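Local coordinates for uncharacterized protein VP1736 (Vibrio parahaemolyticus, PDB 3LXQ), which is of unknown function but contains a sulfatase-family domain of the alkaline phosphatase clan, at residues N50-M53 against L54-R58. Numbering follows the deposited sequence.
Sequences NQKM and LDLVR
Met53 runs alongside Val57, one turn further along helix 50-61, and both side chains leave the helix in the same direction. Met53 is a selenomethionine. Its chain leaves with CG anti to the backbone N (chi1 -171°) and then bends twice. The bends bring Met53 SE to 3.9 Å from Val57 CG2 and 4.0 Å from Leu54 CD1. Helix 422-441 packs here, where Lys437 touches Met53 and Phe434 touches Leu54.

Lys52 and Leu56 also run alongside each other. The lysine chain is extended, and Lys52 CG passes 4.1 Å from Leu56 CD1. Lys52 NZ reaches a salt bridge with Asp426, while Leu56 rests on Ala430.

On the exposed side, Gln51 CG comes within 4.0 Å of Asp55 OD2. The other oxygen, Asp55 OD1, accepts a hydrogen bond from Arg58 NH2 at 3.1 Å, as part of a salt bridge. Arg58 NH1 donates a hydrogen bond to Pro72 O.

Four backbone bonds run from residues 54-57 back to residues 50-53, such as Val57 N to Met53 O (2.9 Å), and hold the paired side chains in line. Within residues 50-58, Met53 and Leu54 are buried and Lys52 is tied to Asp426. Asp55 and Pro72 O together probably fix the guanidinium of Arg58.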
ATOM      1  N   ASN A  50      13.036  -8.499 -23.465  1.00 68.31           N
ATOM      2  CA  ASN A  50      13.421  -7.752 -22.275  1.00 66.91           C
ATOM      3  C   ASN A  50      13.574  -6.259 -22.546  1.00 67.49           C
ATOM      4  O   ASN A  50      13.106  -5.424 -21.768  1.00 66.44           O
ATOM      5  CB  ASN A  50      14.716  -8.309 -21.685  1.00 69.57           C
ATOM      6  CG  ASN A  50      14.489  -9.524 -20.803  1.00 69.87           C
ATOM      7  OD1 ASN A  50      13.438 -10.170 -20.853  1.00 68.93           O
ATOM      8  ND2 ASN A  50      15.484  -9.841 -19.983  1.00 73.72           N
ATOM      9  N   GLN A  51      14.221  -5.942 -23.666  1.00 58.44           N
ATOM     10  CA  GLN A  51      14.460  -4.565 -24.080  1.00 55.71           C
ATOM     11  C   GLN A  51      13.166  -3.796 -24.305  1.00 51.61           C
ATOM     12  O   GLN A  51      12.955  -2.761 -23.677  1.00 47.91           O
ATOM     13  CB  GLN A  51      15.308  -4.530 -25.353  1.00 59.17           C
ATOM     14  CG  GLN A  51      15.885  -3.160 -25.652  1.00 58.39           C
ATOM     15  CD  GLN A  51      17.252  -2.954 -25.018  1.00 62.17           C
ATOM     16  OE1 GLN A  51      18.257  -2.813 -25.722  1.00 63.95           O
ATOM     17  NE2 GLN A  51      17.299  -2.946 -23.687  1.00 61.52           N
ATOM     18  N   LYS A  52      12.316  -4.297 -25.204  1.00 53.15           N
ATOM     19  CA  LYS A  52      11.011  -3.689 -25.463  1.00 50.76           C
ATOM     20  C   LYS A  52      10.196  -3.515 -24.160  1.00 48.02           C
ATOM     21  O   LYS A  52       9.646  -2.442 -23.898  1.00 43.95           O
ATOM     22  CB  LYS A  52      10.219  -4.501 -26.501  1.00 53.55           C
ATOM     23  CG  LYS A  52       8.830  -3.936 -26.789  1.00 51.47           C
ATOM     24  CD  LYS A  52       8.090  -4.695 -27.864  1.00 55.44           C
ATOM     25  CE  LYS A  52       6.652  -4.195 -27.949  1.00 54.12           C
ATOM     26  NZ  LYS A  52       5.859  -4.923 -28.979  1.00 59.26           N
HETATM   27  N   MSE A  53      10.156  -4.569 -23.349  1.00 50.25           N
HETATM   28  CA  MSE A  53       9.449  -4.569 -22.076  1.00 49.02           C
HETATM   29  C   MSE A  53       9.979  -3.497 -21.102  1.00 45.46           C
HETATM   30  O   MSE A  53       9.203  -2.646 -20.623  1.00 42.01           O
HETATM   31  CB  MSE A  53       9.481  -5.988 -21.473  1.00 53.58           C
HETATM   32  CG  MSE A  53       8.605  -6.201 -20.250  1.00 55.94           C
HETATM   33 SE   MSE A  53       9.577  -5.785 -18.599  1.00 65.94          SE
HETATM   34  CE  MSE A  53      10.578  -7.449 -18.457  1.00 65.09           C
ATOM     35  N   LEU A  54      11.283  -3.522 -20.827  1.00 46.05           N
ATOM     36  CA  LEU A  54      11.891  -2.540 -19.936  1.00 43.76           C
ATOM     37  C   LEU A  54      11.680  -1.102 -20.400  1.00 41.29           C
ATOM     38  O   LEU A  54      11.460  -0.207 -19.581  1.00 38.42           O
ATOM     39  CB  LEU A  54      13.392  -2.787 -19.759  1.00 46.61           C
ATOM     40  CG  LEU A  54      13.918  -3.609 -18.579  1.00 49.08           C
ATOM     41  CD1 LEU A  54      12.852  -3.818 -17.501  1.00 47.21           C
ATOM     42  CD2 LEU A  54      14.479  -4.937 -19.046  1.00 54.09           C
ATOM     43  N   ASP A  55      11.767  -0.878 -21.710  1.00 42.18           N
ATOM     44  CA  ASP A  55      11.598   0.465 -22.246  1.00 40.42           C
ATOM     45  C   ASP A  55      10.201   0.983 -21.971  1.00 37.80           C
ATOM     46  O   ASP A  55      10.040   2.124 -21.534  1.00 35.91           O
ATOM     47  CB  ASP A  55      11.929   0.517 -23.748  1.00 42.15           C
ATOM     48  CG  ASP A  55      13.411   0.391 -24.020  1.00 45.51           C
ATOM     49  OD1 ASP A  55      14.211   0.480 -23.060  1.00 47.25           O
ATOM     50  OD2 ASP A  55      13.780   0.199 -25.196  1.00 47.75           O
ATOM     51  N   LEU A  56       9.200   0.132 -22.184  1.00 38.38           N
ATOM     52  CA  LEU A  56       7.825   0.530 -21.969  1.00 37.15           C
ATOM     53  C   LEU A  56       7.531   0.713 -20.483  1.00 35.77           C
ATOM     54  O   LEU A  56       6.730   1.575 -20.124  1.00 34.87           O
ATOM     55  CB  LEU A  56       6.849  -0.463 -22.607  1.00 38.87           C
ATOM     56  CG  LEU A  56       6.855  -0.489 -24.140  1.00 41.33           C
ATOM     57  CD1 LEU A  56       6.082  -1.700 -24.641  1.00 43.38           C
ATOM     58  CD2 LEU A  56       6.293   0.814 -24.733  1.00 39.50           C
ATOM     59  N   VAL A  57       8.184  -0.088 -19.636  1.00 36.30           N
ATOM     60  CA  VAL A  57       8.043   0.024 -18.176  1.00 34.80           C
ATOM     61  C   VAL A  57       8.654   1.350 -17.697  1.00 33.48           C
ATOM     62  O   VAL A  57       7.985   2.146 -17.024  1.00 31.34           O
ATOM     63  CB  VAL A  57       8.635  -1.229 -17.442  1.00 36.59           C
ATOM     64  CG1 VAL A  57       8.765  -1.007 -15.943  1.00 35.03           C
ATOM     65  CG2 VAL A  57       7.769  -2.468 -17.710  1.00 37.57           C
ATOM     66  N   ARG A  58       9.902   1.600 -18.080  1.00 34.38           N
ATOM     67  CA  ARG A  58      10.574   2.846 -17.716  1.00 34.40           C
ATOM     68  C   ARG A  58       9.845   4.095 -18.228  1.00 33.75           C
ATOM     69  O   ARG A  58       9.596   5.025 -17.464  1.00 33.27           O
ATOM     70  CB  ARG A  58      12.020   2.841 -18.208  1.00 36.20           C
ATOM     71  CG  ARG A  58      12.948   1.952 -17.381  1.00 36.79           C
ATOM     72  CD  ARG A  58      14.403   2.195 -17.774  1.00 38.46           C
ATOM     73  NE  ARG A  58      14.739   1.566 -19.050  1.00 37.96           N
ATOM     74  CZ  ARG A  58      15.440   0.443 -19.177  1.00 40.87           C
ATOM     75  NH1 ARG A  58      15.905  -0.194 -18.109  1.00 41.88           N
ATOM     76  NH2 ARG A  58      15.671  -0.046 -20.382  1.00 43.20           N
TER